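Local coordinates for serpin B3 (PDB 4ZK3), which belongs to the serpin family of protease inhibitors and, as the psoriasis-associated form Pso p27, adopts a compact structure that forms large aggregates, at residues A[103-108]-A[125-130]; A[38-43]-A[121-126]; A[328-333]-A[345-350]. All coordinates share one frame; numbering follows the deposited sequence.

All three contacts lie on or beside helix 31-42 and the large central sheet of the serpin fold, sheet A. Contact 2 opens first along the chain, at 38-43, and contact 1 opens at 103-108; both close on helix 117-127, where they share K125 and F126, and their centres lie 8 Å apart. Contact 3 follows entirely in the last quarter of the chain, its centre about 15 Å from that of contact 1 and 17 Å from that of contact 2. Strand 174-185 separates strands 99-110 and 340-351 in the sheet, while V41 touches V349, joining helix to sheet. Strand 340-351 occupies the place of an inserted reactive-centre loop, consistent with a relaxed, cleaved serpin.

Contact 1 (A[103-108]-A[125-130]); sequences IANKLF and KFYQTS
K106 and S130 form a parallel bridge with CA atoms 4.9 Å apart, where the chain leaving helix 117-127 comes alongside segment 103-108 of strand 99-110. This is the edge of serpin sheet A: strand 99-110 is followed, after a short loop, by helix 117-127, which leads to the parallel strand 130-134. Q128, with positive phi, is the first residue to leave helical geometry and turns the backbone toward the sheet. The amide of L107 then gives S130 O a short, nearly straight bond (2.8 Å, 172°), whereas the bond from S130 N back to N105 O is weak at 3.3 Å.

T129, just before S130, lies against the strand. Its CG2, anti to the backbone N, sits 3.5 Å from L107 N and also touches CA of K106, while OG1 comes within 3.5 Å of CB of N105 and makes a weak hydrogen bond to I123 O. N105 has its CB directed toward segment 125-130, with CG anti to the carbonyl carbon (chi1 -70°). Its OD1 stands 2.9 Å from Y127 O, two acceptors that make no bond, and ND2 is held by S36 OG. K106 lays CG 3.6 Å from S130 OG and runs on, fully extended, to a salt bridge with E132 and a cation-pi contact with W150.

Waters bridge the two segments: one joins I103 O and Q128 OE1, another N105 N and Q128 O. A third donates to N105 O and bonds S130 OG, at 2.7 Å from each.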
# COMPACT_ATOMS: atom_id res chain seq x y z
N ILE A 103 1.18 2.98 11.82
CA ILE A 103 -0.09 2.85 11.12
C ILE A 103 -1.18 3.25 12.05
O ILE A 103 -1.18 2.83 13.22
CB ILE A 103 -0.22 1.42 10.59
CG1 ILE A 103 -1.42 1.29 9.63
CG2 ILE A 103 -0.29 0.42 11.72
CD1 ILE A 103 -1.26 0.11 8.75
N ALA A 104 -2.17 3.96 11.54
CA ALA A 104 -3.31 4.34 12.35
C ALA A 104 -4.60 4.25 11.53
O ALA A 104 -4.60 4.49 10.30
CB ALA A 104 -3.12 5.77 12.81
N ASN A 105 -5.68 4.00 12.25
CA ASN A 105 -7.01 3.92 11.75
C ASN A 105 -7.86 4.90 12.47
O ASN A 105 -7.72 5.07 13.67
CB ASN A 105 -7.53 2.49 11.99
CG ASN A 105 -6.84 1.49 11.13
OD1 ASN A 105 -6.25 0.47 11.58
ND2 ASN A 105 -6.86 1.77 9.87
N LYS A 106 -8.77 5.56 11.78
CA LYS A 106 -9.65 6.51 12.42
C LYS A 106 -11.02 6.60 11.76
O LYS A 106 -11.15 6.55 10.57
CB LYS A 106 -9.00 7.92 12.44
CG LYS A 106 -9.73 8.91 13.37
CD LYS A 106 -8.92 10.18 13.56
CE LYS A 106 -9.61 11.18 14.47
NZ LYS A 106 -8.73 12.34 14.87
N LEU A 107 -12.05 6.77 12.60
CA LEU A 107 -13.40 7.05 12.19
C LEU A 107 -13.75 8.52 12.43
O LEU A 107 -13.72 9.02 13.54
CB LEU A 107 -14.38 6.11 12.90
CG LEU A 107 -15.86 6.46 12.75
CD1 LEU A 107 -16.32 6.48 11.31
CD2 LEU A 107 -16.77 5.54 13.52
N PHE A 108 -14.14 9.20 11.37
CA PHE A 108 -14.67 10.55 11.46
C PHE A 108 -16.18 10.40 11.17
O PHE A 108 -16.58 10.02 10.07
CB PHE A 108 -14.04 11.50 10.45
CG PHE A 108 -12.57 11.81 10.68
CD1 PHE A 108 -11.57 10.99 10.10
CD2 PHE A 108 -12.18 12.89 11.42
CE1 PHE A 108 -10.21 11.26 10.30
CE2 PHE A 108 -10.81 13.17 11.59
CZ PHE A 108 -9.85 12.36 11.03
N LYS A 125 -11.19 -2.23 19.03
CA LYS A 125 -10.48 -3.42 19.42
C LYS A 125 -9.65 -4.11 18.31
O LYS A 125 -8.52 -4.47 18.56
CB LYS A 125 -11.47 -4.44 19.95
CG LYS A 125 -10.82 -5.77 20.34
CD LYS A 125 -11.87 -6.88 20.32
CE LYS A 125 -11.37 -8.17 20.94
NZ LYS A 125 -12.55 -9.04 21.16
N PHE A 126 -10.23 -4.38 17.15
CA PHE A 126 -9.46 -5.06 16.08
C PHE A 126 -8.53 -4.16 15.24
O PHE A 126 -7.48 -4.64 14.76
CB PHE A 126 -10.38 -5.84 15.14
CG PHE A 126 -11.18 -6.88 15.85
CD1 PHE A 126 -10.56 -8.01 16.35
CD2 PHE A 126 -12.55 -6.69 16.07
CE1 PHE A 126 -11.30 -8.95 17.05
CE2 PHE A 126 -13.29 -7.62 16.77
CZ PHE A 126 -12.66 -8.76 17.26
N TYR A 127 -8.91 -2.89 15.09
CA TYR A 127 -8.22 -1.96 14.18
C TYR A 127 -7.64 -0.79 14.92
O TYR A 127 -7.07 0.10 14.31
CB TYR A 127 -9.21 -1.47 13.11
CG TYR A 127 -9.52 -2.55 12.16
CD1 TYR A 127 -8.68 -2.83 11.08
CD2 TYR A 127 -10.58 -3.40 12.40
CE1 TYR A 127 -8.95 -3.88 10.23
CE2 TYR A 127 -10.84 -4.48 11.56
CZ TYR A 127 -10.05 -4.70 10.49
OH TYR A 127 -10.31 -5.78 9.68
N GLN A 128 -7.76 -0.77 16.26
CA GLN A 128 -7.17 0.30 17.08
C GLN A 128 -7.72 1.65 16.62
O GLN A 128 -7.07 2.67 16.73
CB GLN A 128 -5.64 0.28 17.00
CG GLN A 128 -4.98 -1.08 17.18
CD GLN A 128 -3.40 -1.05 17.04
OE1 GLN A 128 -2.80 -0.27 16.26
NE2 GLN A 128 -2.75 -1.94 17.78
N THR A 129 -8.95 1.66 16.13
CA THR A 129 -9.52 2.83 15.54
C THR A 129 -9.91 3.87 16.64
O THR A 129 -10.62 3.53 17.59
CB THR A 129 -10.74 2.43 14.70
OG1 THR A 129 -10.33 1.43 13.74
CG2 THR A 129 -11.30 3.65 13.98
N SER A 130 -9.52 5.14 16.46
CA SER A 130 -10.03 6.21 17.31
C SER A 130 -11.16 6.87 16.54
O SER A 130 -11.31 6.65 15.34
CB SER A 130 -8.92 7.23 17.66
OG SER A 130 -8.37 7.75 16.46
O HOH W 1 -2.80 2.54 15.41
O HOH W 2 -5.03 3.32 15.08
O HOH W 3 -6.24 6.61 15.37

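Contact 2 (A[38-43]-A[121-126])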
# COMPACT_ATOMS: atom_id res chain seq x y z
N LEU A 38 -10.83 -1.35 4.40
CA LEU A 38 -11.97 -2.19 4.01
C LEU A 38 -12.36 -3.19 5.11
O LEU A 38 -13.49 -3.59 5.20
CB LEU A 38 -11.68 -2.86 2.67
CG LEU A 38 -11.52 -1.87 1.53
CD1 LEU A 38 -11.24 -2.59 0.23
CD2 LEU A 38 -12.74 -0.95 1.44
N GLY A 39 -11.39 -3.57 5.94
CA GLY A 39 -11.60 -4.43 7.08
C GLY A 39 -12.52 -3.74 8.06
O GLY A 39 -13.41 -4.37 8.63
N MET A 40 -12.28 -2.44 8.29
CA MET A 40 -13.17 -1.66 9.14
C MET A 40 -14.59 -1.55 8.58
O MET A 40 -15.58 -1.57 9.37
CB MET A 40 -12.62 -0.27 9.36
CG MET A 40 -11.39 -0.18 10.24
SD MET A 40 -11.00 1.57 10.64
CE MET A 40 -10.27 2.08 9.09
N VAL A 41 -14.72 -1.48 7.26
CA VAL A 41 -16.05 -1.55 6.60
C VAL A 41 -16.71 -2.93 6.81
O VAL A 41 -17.87 -3.04 7.20
CB VAL A 41 -15.93 -1.29 5.11
CG1 VAL A 41 -17.31 -1.46 4.45
CG2 VAL A 41 -15.33 0.10 4.80
N LEU A 42 -15.95 -4.01 6.60
CA LEU A 42 -16.46 -5.38 6.76
C LEU A 42 -17.08 -5.64 8.12
O LEU A 42 -18.15 -6.20 8.22
CB LEU A 42 -15.31 -6.38 6.56
CG LEU A 42 -15.60 -7.89 6.57
CD1 LEU A 42 -16.82 -8.22 5.75
CD2 LEU A 42 -14.38 -8.66 6.07
N LEU A 43 -16.37 -5.26 9.18
CA LEU A 43 -16.89 -5.33 10.53
C LEU A 43 -18.32 -4.77 10.69
O LEU A 43 -19.04 -5.17 11.59
CB LEU A 43 -15.93 -4.57 11.45
CG LEU A 43 -15.52 -5.06 12.81
CD1 LEU A 43 -15.58 -6.56 12.99
CD2 LEU A 43 -14.12 -4.49 13.13
N ASP A 121 -16.96 -0.44 19.53
CA ASP A 121 -16.08 -1.33 20.29
C ASP A 121 -15.27 -2.23 19.40
O ASP A 121 -14.07 -2.44 19.64
CB ASP A 121 -16.85 -2.17 21.33
CG ASP A 121 -17.54 -1.31 22.35
OD1 ASP A 121 -17.14 -0.15 22.56
OD2 ASP A 121 -18.53 -1.78 22.90
N ALA A 122 -15.88 -2.72 18.33
CA ALA A 122 -15.19 -3.67 17.49
C ALA A 122 -14.02 -3.02 16.68
O ALA A 122 -12.92 -3.61 16.56
CB ALA A 122 -16.16 -4.37 16.56
N ILE A 123 -14.27 -1.84 16.10
CA ILE A 123 -13.18 -1.18 15.35
C ILE A 123 -12.09 -0.72 16.30
O ILE A 123 -10.91 -0.84 15.98
CB ILE A 123 -13.67 -0.05 14.43
CG1 ILE A 123 -14.36 1.08 15.17
CG2 ILE A 123 -14.49 -0.62 13.31
CD1 ILE A 123 -14.90 2.05 14.15
N LYS A 124 -12.47 -0.25 17.49
CA LYS A 124 -11.49 0.10 18.50
C LYS A 124 -10.58 -1.09 18.83
O LYS A 124 -9.35 -0.97 18.85
CB LYS A 124 -12.14 0.70 19.75
CG LYS A 124 -12.80 2.09 19.53
CD LYS A 124 -13.54 2.63 20.77
CE LYS A 124 -14.38 3.81 20.44
NZ LYS A 124 -15.10 4.32 21.62
N LYS A 125 -11.19 -2.23 19.03
CA LYS A 125 -10.48 -3.42 19.42
C LYS A 125 -9.65 -4.11 18.31
O LYS A 125 -8.52 -4.47 18.56
CB LYS A 125 -11.47 -4.44 19.95
CG LYS A 125 -10.82 -5.77 20.34
CD LYS A 125 -11.87 -6.88 20.32
CE LYS A 125 -11.37 -8.17 20.94
NZ LYS A 125 -12.55 -9.04 21.16
N PHE A 126 -10.23 -4.38 17.15
CA PHE A 126 -9.46 -5.06 16.08
C PHE A 126 -8.53 -4.16 15.24
O PHE A 126 -7.48 -4.64 14.76
CB PHE A 126 -10.38 -5.84 15.14
CG PHE A 126 -11.18 -6.88 15.85
CD1 PHE A 126 -10.56 -8.01 16.35
CD2 PHE A 126 -12.55 -6.69 16.07
CE1 PHE A 126 -11.30 -8.95 17.05
CE2 PHE A 126 -13.29 -7.62 16.77
CZ PHE A 126 -12.66 -8.76 17.26
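L43, following helix 31-42 along the chain, reaches across and sets its CD2 methyl among A122, I123 and F126 of helix 117-127. CD2 lies 3.7 Å from A122 O, a carbonyl already engaged by the amide of F126 one helical turn on, so the methyl rests against a satisfied polar atom. The branch carbon CG takes the other part of the contact, 3.9 Å from the CB of A122. Neither torsion of L43 is staggered (chi1 -138°, chi2 26°); the first of them places CG beside that CB. CD2 of the F126 ring meets CD2 of L43 at 4.0 Å; K125 CD lies over one face of the ring, and H83 of helix 81-91 makes an edge-to-face contact with it.

In the serpin fold these are two neighbouring helices: helix 31-42 runs behind sheet A, and helix 117-127 links strands 99-110 and 130-134 of that sheet. The second point of touch lies on the buried side, at I123. Its CG1 sits between the backbone N and the carbonyl carbon (chi1 61°), while CG2, anti to the carbonyl carbon, is turned to the facing helix. There CG2 meets the CD2 of L43 at 3.9 Å, and CB of M40 more loosely at 4.4 Å. Y119, from the same helix as I123, hydrogen-bonds through its OH to M40 O, close to where I123 CG2 approaches that carbonyl.

Contact 3 (A[328-333]-A[345-350])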
# COMPACT_ATOMS: atom_id res chain seq x y z
N VAL A 328 -14.06 5.58 -2.31
CA VAL A 328 -12.88 4.96 -1.70
C VAL A 328 -11.70 5.53 -2.46
O VAL A 328 -11.63 5.38 -3.69
CB VAL A 328 -12.85 3.43 -1.81
CG1 VAL A 328 -11.62 2.84 -1.07
CG2 VAL A 328 -14.11 2.84 -1.20
N LEU A 329 -10.85 6.24 -1.73
CA LEU A 329 -9.71 6.96 -2.26
C LEU A 329 -8.39 6.49 -1.60
O LEU A 329 -8.35 6.16 -0.41
CB LEU A 329 -9.87 8.43 -2.00
CG LEU A 329 -11.11 9.10 -2.56
CD1 LEU A 329 -10.93 10.55 -2.29
CD2 LEU A 329 -11.23 8.88 -4.05
N HIS A 330 -7.34 6.48 -2.40
CA HIS A 330 -5.99 6.09 -1.95
C HIS A 330 -4.97 7.00 -2.57
O HIS A 330 -5.06 7.32 -3.78
CB HIS A 330 -5.70 4.66 -2.37
CG HIS A 330 -4.45 4.08 -1.80
ND1 HIS A 330 -4.32 3.71 -0.47
CD2 HIS A 330 -3.28 3.75 -2.39
CE1 HIS A 330 -3.11 3.20 -0.26
NE2 HIS A 330 -2.45 3.25 -1.40
N LYS A 331 -3.97 7.35 -1.77
CA LYS A 331 -2.86 8.14 -2.22
C LYS A 331 -1.56 7.66 -1.54
O LYS A 331 -1.51 7.34 -0.37
CB LYS A 331 -3.17 9.61 -1.90
CG LYS A 331 -2.32 10.57 -2.69
CD LYS A 331 -2.76 12.01 -2.49
CE LYS A 331 -1.80 12.94 -3.22
NZ LYS A 331 -2.35 14.33 -3.18
N ALA A 332 -0.47 7.68 -2.28
CA ALA A 332 0.77 7.05 -1.81
C ALA A 332 1.99 7.80 -2.34
O ALA A 332 1.94 8.41 -3.42
CB ALA A 332 0.83 5.57 -2.20
N PHE A 333 3.06 7.74 -1.56
CA PHE A 333 4.32 8.47 -1.79
C PHE A 333 5.50 7.57 -1.43
O PHE A 333 5.47 6.89 -0.38
CB PHE A 333 4.34 9.67 -0.82
CG PHE A 333 5.68 10.39 -0.73
CD1 PHE A 333 6.68 9.95 0.15
CD2 PHE A 333 5.90 11.55 -1.46
CE1 PHE A 333 7.93 10.61 0.22
CE2 PHE A 333 7.13 12.27 -1.34
CZ PHE A 333 8.14 11.79 -0.50
N ALA A 345 1.23 6.26 2.88
CA ALA A 345 -0.01 6.11 2.09
C ALA A 345 -1.18 6.30 2.98
O ALA A 345 -1.06 6.25 4.24
CB ALA A 345 -0.08 4.76 1.39
N ALA A 346 -2.32 6.53 2.36
CA ALA A 346 -3.50 6.58 3.14
C ALA A 346 -4.69 6.21 2.29
O ALA A 346 -4.67 6.40 1.06
CB ALA A 346 -3.68 7.95 3.79
N THR A 347 -5.73 5.69 2.94
CA THR A 347 -6.97 5.30 2.31
C THR A 347 -8.14 5.90 3.06
O THR A 347 -8.21 5.83 4.28
CB THR A 347 -7.09 3.75 2.32
OG1 THR A 347 -5.90 3.15 1.78
CG2 THR A 347 -8.31 3.31 1.59
N ALA A 348 -9.08 6.49 2.31
CA ALA A 348 -10.31 7.04 2.86
C ALA A 348 -11.52 6.32 2.26
O ALA A 348 -11.59 6.14 1.06
CB ALA A 348 -10.39 8.55 2.54
N VAL A 349 -12.45 5.95 3.11
CA VAL A 349 -13.72 5.39 2.69
C VAL A 349 -14.81 6.34 3.21
O VAL A 349 -14.86 6.64 4.43
CB VAL A 349 -13.91 4.01 3.36
CG1 VAL A 349 -15.35 3.44 3.14
CG2 VAL A 349 -12.78 3.04 2.90
N VAL A 350 -15.64 6.82 2.27
CA VAL A 350 -16.68 7.84 2.53
C VAL A 350 -18.07 7.26 2.37
O VAL A 350 -18.34 6.58 1.39
CB VAL A 350 -16.58 9.00 1.53
CG1 VAL A 350 -17.60 10.09 1.84
CG2 VAL A 350 -15.20 9.59 1.54
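H330 has CG anti to the backbone N (chi1 -171°), and T347 has OG1 anti to the carbonyl carbon (chi1 -51°); with the imidazole swung by chi2 of 73°, the two side chains cross obliquely and ND1 meets OG1. The hydrogen bond between them is 2.8 Å long, with OG1 at the ring edge near its plane, and its geometry fits either partner as donor. A345 puts its CB 3.8 Å from CE1 of the same ring.

H330 and T347 are a non-hydrogen-bonded pair of an antiparallel hairpin, strands 325-336 and 340-351, within serpin sheet A. The flanking pairs, L329 with A348 and K331 with A346, each exchange two backbone bonds, among them A348 N to L329 O at 2.8 Å and K331 N to A346 O at 3.1 Å. V328 with V349 and A332 with A345 share the face of H330. The valines lie side by side, CG1 of V328 to CG2 of V349 at 4.1 Å. The CB atoms of A332 and A345 are 3.8 Å apart. Helix 31-42 packs on this face, with V349 against V41 and T347 against I34 and A37. On the other face K331 extends to the carbonyl of K160.

Strand 340-351 lies between 325-336 and 174-185, as an inserted reactive-centre loop does. T347 OG1 is gripped twice, by H330 ND1 and by S33 OG, and this buried polar cluster joins the strand to 325-336 and to the start of helix 31-42. NE2 of H330 bonds the backbone amide S30 N, which can only donate, so NE2 accepts; a neutral ring would then carry its proton on ND1, making ND1 probably the donor to T347 OG1.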